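Local coordinates for GntR-family protein transcriptional regulator (Mycobacterium smegmatis, PDB 3F8M) that represses transcription of the phnDCE operon, which serves phosphate uptake, by binding DNA when phosphate is available to the cell, at residues A[34-39]-A[73-78]; A[97-102]-A[136-141]; A[152-157]-A[174-179]; A[181-186]-A[209-214]. All coordinates share one frame; numbering follows the deposited sequence.

Contact 1: residues A[34-39]-A[73-78]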
loop_
_atom_site.group_PDB
_atom_site.type_symbol
_atom_site.label_atom_id
_atom_site.label_comp_id
_atom_site.label_asym_id
_atom_site.label_seq_id
_atom_site.Cartn_x
_atom_site.Cartn_y
_atom_site.Cartn_z
ATOM N N ASP A 34 -15.850 23.877 -1.111
ATOM C CA ASP A 34 -17.176 24.449 -1.478
ATOM C C ASP A 34 -18.288 23.383 -1.318
ATOM O O ASP A 34 -18.146 22.257 -1.841
ATOM C CB ASP A 34 -17.166 24.913 -2.930
ATOM C CG ASP A 34 -16.534 26.269 -3.121
ATOM O OD1 ASP A 34 -16.175 26.925 -2.118
ATOM O OD2 ASP A 34 -16.449 26.684 -4.290
ATOM N N PRO A 35 -19.413 23.737 -0.646
ATOM C CA PRO A 35 -20.538 22.773 -0.548
ATOM C C PRO A 35 -21.503 22.785 -1.710
ATOM O O PRO A 35 -21.855 23.866 -2.194
ATOM C CB PRO A 35 -21.282 23.240 0.710
ATOM C CG PRO A 35 -21.039 24.735 0.767
ATOM C CD PRO A 35 -19.647 24.961 0.164
ATOM N N PHE A 36 -21.937 21.592 -2.144
ATOM C CA PHE A 36 -22.964 21.462 -3.162
ATOM C C PHE A 36 -24.287 21.847 -2.512
ATOM O O PHE A 36 -24.421 21.702 -1.308
ATOM C CB PHE A 36 -23.040 19.999 -3.649
ATOM C CG PHE A 36 -21.993 19.677 -4.674
ATOM C CD1 PHE A 36 -22.257 19.828 -6.024
ATOM C CD2 PHE A 36 -20.721 19.296 -4.281
ATOM C CE1 PHE A 36 -21.255 19.585 -6.984
ATOM C CE2 PHE A 36 -19.737 19.041 -5.236
ATOM C CZ PHE A 36 -20.002 19.180 -6.566
ATOM N N PRO A 37 -25.262 22.290 -3.313
ATOM C CA PRO A 37 -26.656 22.446 -2.838
ATOM C C PRO A 37 -27.116 21.101 -2.323
ATOM O O PRO A 37 -26.514 20.111 -2.698
ATOM C CB PRO A 37 -27.402 22.719 -4.138
ATOM C CG PRO A 37 -26.445 23.593 -4.896
ATOM C CD PRO A 37 -25.102 22.845 -4.671
ATOM N N ALA A 38 -28.167 21.052 -1.503
ATOM C CA ALA A 38 -28.707 19.752 -1.066
ATOM C C ALA A 38 -29.209 18.893 -2.238
ATOM O O ALA A 38 -29.613 19.393 -3.336
ATOM C CB ALA A 38 -29.819 19.903 0.043
ATOM N N GLU A 39 -29.146 17.589 -1.995
ATOM C CA GLU A 39 -29.460 16.610 -3.009
ATOM C C GLU A 39 -30.814 16.899 -3.632
ATOM O O GLU A 39 -30.918 16.924 -4.830
ATOM C CB GLU A 39 -29.343 15.175 -2.465
ATOM C CG GLU A 39 -30.376 14.674 -1.497
ATOM C CD GLU A 39 -30.366 13.110 -1.410
ATOM O OE1 GLU A 39 -29.269 12.488 -1.357
ATOM O OE2 GLU A 39 -31.463 12.501 -1.401
ATOM N N THR A 73 -21.972 17.760 1.276
ATOM C CA THR A 73 -20.947 17.209 0.412
ATOM C C THR A 73 -20.118 18.379 -0.076
ATOM O O THR A 73 -20.673 19.318 -0.620
ATOM C CB THR A 73 -21.622 16.466 -0.735
ATOM O OG1 THR A 73 -22.281 15.310 -0.183
ATOM C CG2 THR A 73 -20.616 16.036 -1.797
ATOM N N VAL A 74 -18.793 18.309 0.107
ATOM C CA VAL A 74 -17.907 19.395 -0.328
ATOM C C VAL A 74 -16.853 18.949 -1.337
ATOM O O VAL A 74 -16.554 17.743 -1.436
ATOM C CB VAL A 74 -17.230 20.143 0.847
ATOM C CG1 VAL A 74 -18.273 20.672 1.845
ATOM C CG2 VAL A 74 -16.170 19.265 1.548
ATOM N N VAL A 75 -16.308 19.920 -2.071
ATOM C CA VAL A 75 -15.278 19.660 -3.065
ATOM C C VAL A 75 -14.016 19.216 -2.279
ATOM O O VAL A 75 -13.699 19.783 -1.221
ATOM C CB VAL A 75 -15.038 20.923 -3.927
ATOM C CG1 VAL A 75 -13.866 20.741 -4.902
ATOM C CG2 VAL A 75 -16.310 21.245 -4.727
ATOM N N ALA A 76 -13.325 18.175 -2.772
ATOM C CA ALA A 76 -12.095 17.703 -2.100
ATOM C C ALA A 76 -10.937 17.837 -3.073
ATOM O O ALA A 76 -11.167 18.079 -4.250
ATOM C CB ALA A 76 -12.243 16.231 -1.656
ATOM N N ARG A 77 -9.693 17.765 -2.588
ATOM C CA ARG A 77 -8.550 17.594 -3.493
ATOM C C ARG A 77 -8.352 16.088 -3.656
ATOM O O ARG A 77 -8.136 15.382 -2.667
ATOM C CB ARG A 77 -7.264 18.241 -2.949
ATOM C CG ARG A 77 -6.130 18.253 -3.991
ATOM C CD ARG A 77 -4.832 18.804 -3.430
ATOM N NE ARG A 77 -4.813 20.257 -3.424
ATOM C CZ ARG A 77 -4.956 20.976 -2.321
ATOM N NH1 ARG A 77 -5.092 20.360 -1.168
ATOM N NH2 ARG A 77 -4.944 22.299 -2.367
ATOM N N PRO A 78 -8.464 15.588 -4.887
ATOM C CA PRO A 78 -8.413 14.165 -5.048
ATOM C C PRO A 78 -6.977 13.647 -4.820
ATOM O O PRO A 78 -6.008 14.320 -5.206
ATOM C CB PRO A 78 -8.834 13.947 -6.507
ATOM C CG PRO A 78 -9.145 15.243 -7.063
ATOM C CD PRO A 78 -8.660 16.305 -6.167
HETATM O O HOH W 1 -24.144 19.345 0.190
#
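F36 and P35 lie against T73 and V74 through a single backbone bridge, with the CA atoms of P35 and V74 4.3 Å apart. Two hydrogen bonds flank it. F36 N donates to T73 O at 3.0 Å with an N-H...O angle of 168°. V75 N reaches D34 O, also at 3.0 Å, and the same oxygen receives the CA-H of V74 at 3.2 Å. The tightly packed part is built round the buried F36 ring. F36 CG is anti to the carbonyl carbon (chi1 -82°), which starts the ring off beside T73 and V75: T73 O meets the ring edge near its plane, and V75 CG2 approaches F36 CE2 to 4.1 Å, the two side chains crossing at about a right angle. The looser side belongs to the exposed P35, whose CB touches V74 CG1 at 4.1 Å. A water also lies between the two segments, donating to F36 O at 2.8 Å and accepting from T73 N. D34 turns its carboxylate back to R31 N. In this winged helix-turn-helix domain the loop ahead of helix 39-45 thus runs beside strand 72-75, whose other partner is strand 66-69, while M26 and L27 of helix 15-29 pack on F36.

Contact 2: residues A[97-102]-A[136-141]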
loop_
_atom_site.group_PDB
_atom_site.type_symbol
_atom_site.label_atom_id
_atom_site.label_comp_id
_atom_site.label_asym_id
_atom_site.label_seq_id
_atom_site.Cartn_x
_atom_site.Cartn_y
_atom_site.Cartn_z
ATOM N N GLY A 97 -6.799 14.034 -14.684
ATOM C CA GLY A 97 -6.936 15.467 -14.976
ATOM C C GLY A 97 -6.324 16.340 -13.893
ATOM O O GLY A 97 -6.832 17.429 -13.612
ATOM N N LEU A 98 -5.223 15.862 -13.301
ATOM C CA LEU A 98 -4.532 16.516 -12.184
ATOM C C LEU A 98 -3.109 16.931 -12.598
ATOM O O LEU A 98 -2.456 16.192 -13.320
ATOM C CB LEU A 98 -4.434 15.549 -10.986
ATOM C CG LEU A 98 -5.722 15.040 -10.315
ATOM C CD1 LEU A 98 -5.433 13.897 -9.310
ATOM C CD2 LEU A 98 -6.472 16.204 -9.627
ATOM N N SER A 99 -2.626 18.070 -12.090
ATOM C CA SER A 99 -1.327 18.651 -12.492
ATOM C C SER A 99 -0.121 18.318 -11.591
ATOM O O SER A 99 0.159 19.027 -10.593
ATOM C CB SER A 99 -1.449 20.160 -12.535
ATOM O OG SER A 99 -1.672 20.624 -11.220
ATOM N N ALA A 100 0.636 17.306 -11.972
ATOM C CA ALA A 100 1.717 16.825 -11.119
ATOM C C ALA A 100 3.083 17.347 -11.556
ATOM O O ALA A 100 3.299 17.613 -12.736
ATOM C CB ALA A 100 1.725 15.318 -11.119
ATOM N N GLY A 101 3.998 17.507 -10.600
ATOM C CA GLY A 101 5.377 17.862 -10.960
ATOM C C GLY A 101 6.412 17.266 -10.038
ATOM O O GLY A 101 6.075 16.581 -9.078
ATOM N N ARG A 102 7.670 17.567 -10.335
ATOM C CA ARG A 102 8.798 17.142 -9.504
ATOM C C ARG A 102 9.751 18.298 -9.326
ATOM O O ARG A 102 10.005 19.071 -10.280
ATOM C CB ARG A 102 9.564 16.000 -10.160
ATOM C CG ARG A 102 8.719 14.783 -10.535
ATOM C CD ARG A 102 9.556 13.780 -11.318
ATOM N NE ARG A 102 8.811 12.626 -11.875
ATOM C CZ ARG A 102 8.224 12.622 -13.065
ATOM N NH1 ARG A 102 8.276 13.713 -13.843
ATOM N NH2 ARG A 102 7.609 11.518 -13.486
ATOM N N THR A 136 4.861 16.811 -6.466
ATOM C CA THR A 136 3.848 17.841 -6.143
ATOM C C THR A 136 2.625 17.597 -7.001
ATOM O O THR A 136 2.703 16.969 -8.060
ATOM C CB THR A 136 4.329 19.256 -6.501
ATOM O OG1 THR A 136 4.582 19.321 -7.932
ATOM C CG2 THR A 136 5.599 19.561 -5.774
ATOM N N THR A 137 1.488 18.053 -6.512
ATOM C CA THR A 137 0.290 18.127 -7.339
ATOM C C THR A 137 -0.497 19.373 -6.953
ATOM O O THR A 137 -0.695 19.623 -5.775
ATOM C CB THR A 137 -0.595 16.879 -7.188
ATOM O OG1 THR A 137 -1.751 16.999 -8.015
ATOM C CG2 THR A 137 -1.027 16.667 -5.759
ATOM N N ASP A 138 -0.929 20.156 -7.944
ATOM C CA ASP A 138 -1.821 21.289 -7.676
ATOM C C ASP A 138 -1.280 22.226 -6.615
ATOM O O ASP A 138 -2.021 22.664 -5.687
ATOM C CB ASP A 138 -3.176 20.740 -7.252
ATOM C CG ASP A 138 -3.841 19.981 -8.356
ATOM O OD1 ASP A 138 -3.227 19.913 -9.452
ATOM O OD2 ASP A 138 -4.969 19.461 -8.150
ATOM N N GLY A 139 0.021 22.527 -6.712
ATOM C CA GLY A 139 0.652 23.387 -5.728
ATOM C C GLY A 139 0.972 22.815 -4.344
ATOM O O GLY A 139 1.428 23.574 -3.455
ATOM N N VAL A 140 0.719 21.527 -4.092
ATOM C CA VAL A 140 1.003 20.993 -2.759
ATOM C C VAL A 140 1.943 19.780 -2.818
ATOM O O VAL A 140 1.947 19.036 -3.796
ATOM C CB VAL A 140 -0.269 20.680 -1.927
ATOM C CG1 VAL A 140 -1.148 21.945 -1.800
ATOM C CG2 VAL A 140 -1.024 19.509 -2.516
ATOM N N ARG A 141 2.708 19.594 -1.738
ATOM C CA ARG A 141 3.711 18.535 -1.699
ATOM C C ARG A 141 3.032 17.192 -1.452
ATOM O O ARG A 141 2.142 17.084 -0.580
ATOM C CB ARG A 141 4.766 18.851 -0.635
ATOM C CG ARG A 141 5.384 20.255 -0.755
ATOM C CD ARG A 141 6.059 20.437 -2.125
ATOM N NE ARG A 141 6.781 21.705 -2.236
ATOM C CZ ARG A 141 6.614 22.601 -3.208
ATOM N NH1 ARG A 141 5.750 22.390 -4.203
ATOM N NH2 ARG A 141 7.331 23.718 -3.193
HETATM O O HOH W 2 2.328 20.474 -9.548
#
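T136 lays its hydroxyl against the backbone of G101: OG1 sits between the backbone N and the carbonyl carbon (chi1 61°), 3.3 Å from G101 O in a bond that is weak at best. Glycine has no side chain on that face to crowd the hydroxyl. The same two residues form a hydrogen-bonded antiparallel pair, with G101 N to T136 O and T136 N to G101 O both 2.9 Å. A100 and T137 follow as a non-hydrogen-bonded pair, and a water links S99 O to T136 OG1. Beyond them the chain reverses in a type I' turn from T137 to V140. Here D138 N donates to S99 O at 3.1 Å, and D138 OD1 faces S99 in return, taking S99 N at 3.3 Å on its syn side, 18° out of the carboxylate plane. S99 OG lies 2.5 Å from D138 OD1, a very short distance to be read with caution, as D138 is modelled in two conformers. L98 CD2 approaches D138 OD2 at 3.9 Å. The chemistry is largely polar: main-chain bonds set the register of strands 100-111 and 127-137, and neutral N-H and hydroxyl groups, rather than a cation, probably balance the aspartate charge across this contact.

Contact 3: residues A[152-157]-A[174-179]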
loop_
_atom_site.group_PDB
_atom_site.type_symbol
_atom_site.label_atom_id
_atom_site.label_comp_id
_atom_site.label_asym_id
_atom_site.label_seq_id
_atom_site.Cartn_x
_atom_site.Cartn_y
_atom_site.Cartn_z
ATOM N N GLN A 152 28.281 4.105 -11.774
ATOM C CA GLN A 152 29.013 3.547 -12.935
ATOM C C GLN A 152 28.109 3.236 -14.105
ATOM O O GLN A 152 28.504 3.309 -15.269
ATOM C CB GLN A 152 29.838 2.320 -12.516
ATOM C CG GLN A 152 30.991 2.760 -11.628
ATOM C CD GLN A 152 32.186 1.842 -11.627
ATOM O OE1 GLN A 152 32.064 0.611 -11.491
ATOM N NE2 GLN A 152 33.369 2.441 -11.740
ATOM N N ARG A 153 26.869 2.861 -13.798
ATOM C CA ARG A 153 25.899 2.536 -14.853
ATOM C C ARG A 153 25.381 3.743 -15.637
ATOM O O ARG A 153 24.802 3.566 -16.703
ATOM C CB ARG A 153 24.683 1.771 -14.325
ATOM C CG ARG A 153 24.945 0.341 -13.764
ATOM C CD ARG A 153 23.648 -0.466 -13.798
ATOM N NE ARG A 153 23.218 -0.715 -15.170
ATOM C CZ ARG A 153 22.193 -1.472 -15.533
ATOM N NH1 ARG A 153 21.436 -2.087 -14.625
ATOM N NH2 ARG A 153 21.920 -1.621 -16.825
ATOM N N TYR A 154 25.559 4.950 -15.115
ATOM C CA TYR A 154 24.897 6.133 -15.718
ATOM C C TYR A 154 25.806 7.329 -15.936
ATOM O O TYR A 154 25.550 8.407 -15.421
ATOM C CB TYR A 154 23.651 6.562 -14.882
ATOM C CG TYR A 154 22.740 5.406 -14.568
ATOM C CD1 TYR A 154 21.923 4.848 -15.549
ATOM C CD2 TYR A 154 22.689 4.875 -13.271
ATOM C CE1 TYR A 154 21.079 3.771 -15.250
ATOM C CE2 TYR A 154 21.846 3.805 -12.964
ATOM C CZ TYR A 154 21.059 3.246 -13.970
ATOM O OH TYR A 154 20.219 2.200 -13.666
ATOM N N PRO A 155 26.887 7.173 -16.740
ATOM C CA PRO A 155 27.701 8.368 -16.927
ATOM C C PRO A 155 26.906 9.491 -17.601
ATOM O O PRO A 155 26.011 9.258 -18.444
ATOM C CB PRO A 155 28.888 7.884 -17.830
ATOM C CG PRO A 155 28.356 6.695 -18.523
ATOM C CD PRO A 155 27.368 6.029 -17.526
ATOM N N GLY A 156 27.214 10.702 -17.187
ATOM C CA GLY A 156 26.643 11.905 -17.747
ATOM C C GLY A 156 25.227 12.173 -17.232
ATOM O O GLY A 156 24.616 13.168 -17.611
ATOM N N LEU A 157 24.699 11.305 -16.366
ATOM C CA LEU A 157 23.285 11.446 -15.971
ATOM C C LEU A 157 22.916 12.852 -15.569
ATOM O O LEU A 157 21.902 13.367 -16.014
ATOM C CB LEU A 157 22.875 10.476 -14.857
ATOM C CG LEU A 157 21.357 10.533 -14.617
ATOM C CD1 LEU A 157 20.623 10.013 -15.853
ATOM C CD2 LEU A 157 21.016 9.710 -13.381
ATOM N N ARG A 174 18.466 5.016 -22.342
ATOM C CA ARG A 174 19.850 4.520 -22.326
ATOM C C ARG A 174 19.964 2.995 -22.639
ATOM O O ARG A 174 21.032 2.403 -22.500
ATOM C CB ARG A 174 20.553 4.914 -21.020
ATOM C CG ARG A 174 20.708 6.466 -20.839
ATOM C CD ARG A 174 20.945 6.891 -19.358
ATOM N NE ARG A 174 21.479 8.248 -19.250
ATOM C CZ ARG A 174 22.765 8.538 -19.023
ATOM N NH1 ARG A 174 23.650 7.572 -18.862
ATOM N NH2 ARG A 174 23.157 9.798 -18.943
ATOM N N GLY A 175 18.852 2.395 -23.058
ATOM C CA GLY A 175 18.796 0.977 -23.466
ATOM C C GLY A 175 18.607 0.005 -22.316
ATOM O O GLY A 175 18.937 -1.183 -22.420
ATOM N N ILE A 176 18.092 0.507 -21.199
ATOM C CA ILE A 176 17.942 -0.299 -19.976
ATOM C C ILE A 176 16.458 -0.457 -19.738
ATOM O O ILE A 176 15.738 0.533 -19.550
ATOM C CB ILE A 176 18.646 0.378 -18.766
ATOM C CG1 ILE A 176 20.145 0.539 -19.056
ATOM C CG2 ILE A 176 18.377 -0.385 -17.443
ATOM C CD1 ILE A 176 20.891 1.487 -18.092
ATOM N N ALA A 177 15.988 -1.691 -19.757
ATOM C CA ALA A 177 14.544 -1.933 -19.685
ATOM C C ALA A 177 14.169 -2.308 -18.259
ATOM O O ALA A 177 14.906 -3.060 -17.612
ATOM C CB ALA A 177 14.138 -3.051 -20.616
ATOM N N PHE A 178 13.022 -1.809 -17.801
ATOM C CA PHE A 178 12.531 -2.131 -16.461
ATOM C C PHE A 178 11.780 -3.423 -16.606
ATOM O O PHE A 178 10.685 -3.440 -17.158
ATOM C CB PHE A 178 11.648 -1.001 -15.892
ATOM C CG PHE A 178 12.441 0.195 -15.405
ATOM C CD1 PHE A 178 12.747 0.347 -14.050
ATOM C CD2 PHE A 178 12.875 1.176 -16.299
ATOM C CE1 PHE A 178 13.501 1.449 -13.600
ATOM C CE2 PHE A 178 13.611 2.290 -15.864
ATOM C CZ PHE A 178 13.930 2.429 -14.498
ATOM N N THR A 179 12.406 -4.499 -16.135
ATOM C CA THR A 179 11.936 -5.862 -16.374
ATOM C C THR A 179 11.279 -6.449 -15.116
ATOM O O THR A 179 10.228 -7.079 -15.195
ATOM C CB THR A 179 13.092 -6.734 -16.906
ATOM O OG1 THR A 179 13.693 -6.067 -18.032
ATOM C CG2 THR A 179 12.615 -8.146 -17.325
HETATM O O HOH W 3 23.786 4.697 -18.894
#
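A type II turn from Y154 to L157, leading into helix 157-160 of the UTRA domain, receives the guanidinium of R174 on the carbonyl of P155. Both terminal nitrogens grip one atom end-on: R174 NH1 and R174 NH2 each lie 2.9 Å from P155 O, which sits in the guanidinium plane. They arrive from the same face of the carbonyl plane, with N-H...O angles of 147° and 146°, so neither bond is straight, as expected when two donors share one oxygen. The arm that carries them is extended from CG to NE. L157 CD1 lies over one face of the guanidinium, 3.9 Å from R174 NE, while a water at the group's edge accepts from NH1 and donates to R153 O at 2.7 Å. The turn itself is closed by L157 N bonding to Y154 O at 3.2 Å, and G156 takes the positive phi that its place in the turn requires.

Beside this, I176 packs on the Y154 ring and the R153 guanidinium. I176 CD1 meets Y154 CE1 at 3.7 Å and R153 NH2 at 3.5 Å, obliquely to both flat groups, and R153 CB covers the centre of one face of the Y154 ring. The polar ends have further partners outside the two segments: D215 for R153, I221 O for Y154 OH, and E170 for R174 NE, whose negative charge probably helps fix the arginine. The arrangement is a type II turn with glycine at its third position, set before helix 157-160 and tied by R174 to the loop after helix 167-173.

Contact 4: residues A[181-186]-A[209-214]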
loop_
_atom_site.group_PDB
_atom_site.type_symbol
_atom_site.label_atom_id
_atom_site.label_comp_id
_atom_site.label_asym_id
_atom_site.label_seq_id
_atom_site.Cartn_x
_atom_site.Cartn_y
_atom_site.Cartn_z
ATOM N N THR A 181 10.332 -5.301 -10.881
ATOM C CA THR A 181 10.359 -4.505 -9.640
ATOM C C THR A 181 9.965 -5.336 -8.419
ATOM O O THR A 181 9.207 -6.325 -8.547
ATOM C CB THR A 181 9.457 -3.262 -9.683
ATOM O OG1 THR A 181 8.126 -3.623 -10.061
ATOM C CG2 THR A 181 10.012 -2.225 -10.665
ATOM N N VAL A 182 10.509 -4.958 -7.264
ATOM C CA VAL A 182 10.205 -5.582 -5.959
ATOM C C VAL A 182 9.959 -4.456 -4.961
ATOM O O VAL A 182 10.904 -3.689 -4.621
ATOM C CB VAL A 182 11.362 -6.501 -5.448
ATOM C CG1 VAL A 182 10.992 -7.191 -4.150
ATOM C CG2 VAL A 182 11.728 -7.572 -6.477
ATOM N N ASP A 183 8.704 -4.320 -4.536
ATOM C CA ASP A 183 8.283 -3.247 -3.648
ATOM C C ASP A 183 8.025 -3.801 -2.248
ATOM O O ASP A 183 7.551 -4.950 -2.104
ATOM C CB ASP A 183 6.981 -2.635 -4.108
ATOM C CG ASP A 183 7.145 -1.575 -5.179
ATOM O OD1 ASP A 183 8.082 -0.751 -5.109
ATOM O OD2 ASP A 183 6.260 -1.527 -6.066
ATOM N N THR A 184 8.328 -2.984 -1.240
ATOM C CA THR A 184 7.738 -3.152 0.084
ATOM C C THR A 184 6.952 -1.886 0.377
ATOM O O THR A 184 7.368 -0.762 0.032
ATOM C CB THR A 184 8.772 -3.402 1.192
ATOM O OG1 THR A 184 9.621 -2.265 1.322
ATOM C CG2 THR A 184 9.609 -4.640 0.916
ATOM N N ILE A 185 5.800 -2.046 1.007
ATOM C CA ILE A 185 4.979 -0.911 1.334
ATOM C C ILE A 185 4.727 -0.991 2.813
ATOM O O ILE A 185 4.249 -2.044 3.296
ATOM C CB ILE A 185 3.603 -0.976 0.628
ATOM C CG1 ILE A 185 3.779 -0.994 -0.895
ATOM C CG2 ILE A 185 2.789 0.206 1.106
ATOM C CD1 ILE A 185 2.519 -1.431 -1.728
ATOM N N ASP A 186 5.016 0.095 3.519
ATOM C CA ASP A 186 4.828 0.198 4.944
ATOM C C ASP A 186 4.115 1.492 5.249
ATOM O O ASP A 186 4.057 2.380 4.380
ATOM C CB ASP A 186 6.190 0.171 5.673
ATOM C CG ASP A 186 6.804 -1.217 5.703
ATOM O OD1 ASP A 186 6.280 -2.057 6.487
ATOM O OD2 ASP A 186 7.793 -1.486 4.950
ATOM N N LEU A 209 7.430 3.343 0.646
ATOM C CA LEU A 209 7.716 2.288 -0.305
ATOM C C LEU A 209 9.200 2.165 -0.517
ATOM O O LEU A 209 9.878 3.167 -0.639
ATOM C CB LEU A 209 7.095 2.575 -1.670
ATOM C CG LEU A 209 5.649 2.121 -1.684
ATOM C CD1 LEU A 209 4.856 3.155 -0.936
ATOM C CD2 LEU A 209 5.162 1.945 -3.083
ATOM N N ASN A 210 9.670 0.935 -0.595
ATOM C CA ASN A 210 11.058 0.656 -0.957
ATOM C C ASN A 210 11.071 -0.236 -2.147
ATOM O O ASN A 210 10.426 -1.287 -2.132
ATOM C CB ASN A 210 11.784 -0.006 0.222
ATOM C CG ASN A 210 12.239 1.004 1.204
ATOM O OD1 ASN A 210 13.093 1.846 0.878
ATOM N ND2 ASN A 210 11.603 1.025 2.376
ATOM N N ARG A 211 11.773 0.184 -3.206
ATOM C CA ARG A 211 11.803 -0.561 -4.460
ATOM C C ARG A 211 13.212 -0.874 -4.901
ATOM O O ARG A 211 14.096 -0.049 -4.741
ATOM C CB ARG A 211 11.154 0.256 -5.561
ATOM C CG ARG A 211 11.508 -0.228 -6.974
ATOM C CD ARG A 211 10.619 0.405 -8.020
ATOM N NE ARG A 211 9.201 0.104 -7.816
ATOM C CZ ARG A 211 8.259 0.408 -8.704
ATOM N NH1 ARG A 211 8.586 1.015 -9.844
ATOM N NH2 ARG A 211 6.997 0.102 -8.471
ATOM N N VAL A 212 13.420 -2.066 -5.446
ATOM C CA VAL A 212 14.609 -2.355 -6.229
ATOM C C VAL A 212 14.066 -2.735 -7.601
ATOM O O VAL A 212 13.110 -3.530 -7.702
ATOM C CB VAL A 212 15.470 -3.508 -5.674
ATOM C CG1 VAL A 212 16.766 -3.626 -6.470
ATOM C CG2 VAL A 212 15.774 -3.285 -4.168
ATOM N N SER A 213 14.676 -2.172 -8.640
ATOM C CA SER A 213 14.306 -2.471 -10.013
ATOM C C SER A 213 15.455 -3.180 -10.679
ATOM O O SER A 213 16.628 -2.904 -10.381
ATOM C CB SER A 213 13.994 -1.195 -10.812
ATOM O OG SER A 213 12.957 -0.470 -10.229
ATOM N N TYR A 214 15.093 -4.067 -11.604
ATOM C CA TYR A 214 16.006 -4.925 -12.311
ATOM C C TYR A 214 15.735 -4.864 -13.821
ATOM O O TYR A 214 14.581 -4.766 -14.270
ATOM C CB TYR A 214 15.841 -6.378 -11.833
ATOM C CG TYR A 214 16.104 -6.570 -10.349
ATOM C CD1 TYR A 214 17.386 -6.819 -9.891
ATOM C CD2 TYR A 214 15.062 -6.488 -9.433
ATOM C CE1 TYR A 214 17.630 -6.980 -8.523
ATOM C CE2 TYR A 214 15.281 -6.645 -8.081
ATOM C CZ TYR A 214 16.554 -6.897 -7.641
ATOM O OH TYR A 214 16.753 -7.063 -6.315
HETATM O O HOH W 4 12.083 -3.591 -2.166
HETATM O O HOH W 5 8.851 -0.203 2.783
#
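L209, T181 and R211 bury the most surface here, all pointing to the sheet face of D183, I185 and S213. L209 lies alongside I185, pointing the same way, with L209 CG 3.7 Å from I185 CG1. R211 makes a side-on salt bridge to D183: R211 NE to D183 OD1 is 3.1 Å and R211 NH2 to D183 OD2 is 3.0 Å. Its chain bends at chi3 (-60°), which brings NE round to the carboxylate; the two planes are 30° apart. T181 sets CG2 over one guanidinium face, 3.4 Å above the plane and offset toward the rim, and the same methyl touches S213 OG, itself hydrogen-bonded to E222, at 3.5 Å. R211 NH2 also bonds G85 O and R211 NH1 bonds Y168 OH, which probably helps stabilise the buried charge. On the face of V182 and V212 a water lies within bonding distance of T184 OG1 and N210 ND2, and near D186 OD2. Main-chain bonds run both ways in the pairs V182-V212 and T184-N210, and the segment axes run nearly antiparallel (171° between N-to-C directions). Strand 180-188, outermost within its chain, pairs antiparallel with a strand of the second subunit, typical of a beta sheet continued across a dimer interface.

From the N terminus the four contacts follow in series; none nests within or crosses another. Contact 1 closes the stretch holding helices 39-45 and 50-62 and strand 66-69 of the DNA-binding domain. Its P78 meets L98 of contact 2 (CG to CD2 3.8 Å), so the DNA-binding part and the UTRA part meet there. Contact 2 then encloses most of strands 100-111 and 127-137, at one edge of the six-stranded sheet. Contact 3 encloses helices 157-160 and 167-173, and contact 4, at the sheet's other edge, encloses helix 192-198. These last two adjoin, T179 N lying 2.9 Å from Y214 O in a probable hydrogen bond, and both reach the second subunit. The centres of contacts 1 and 3 are about 46 Å apart.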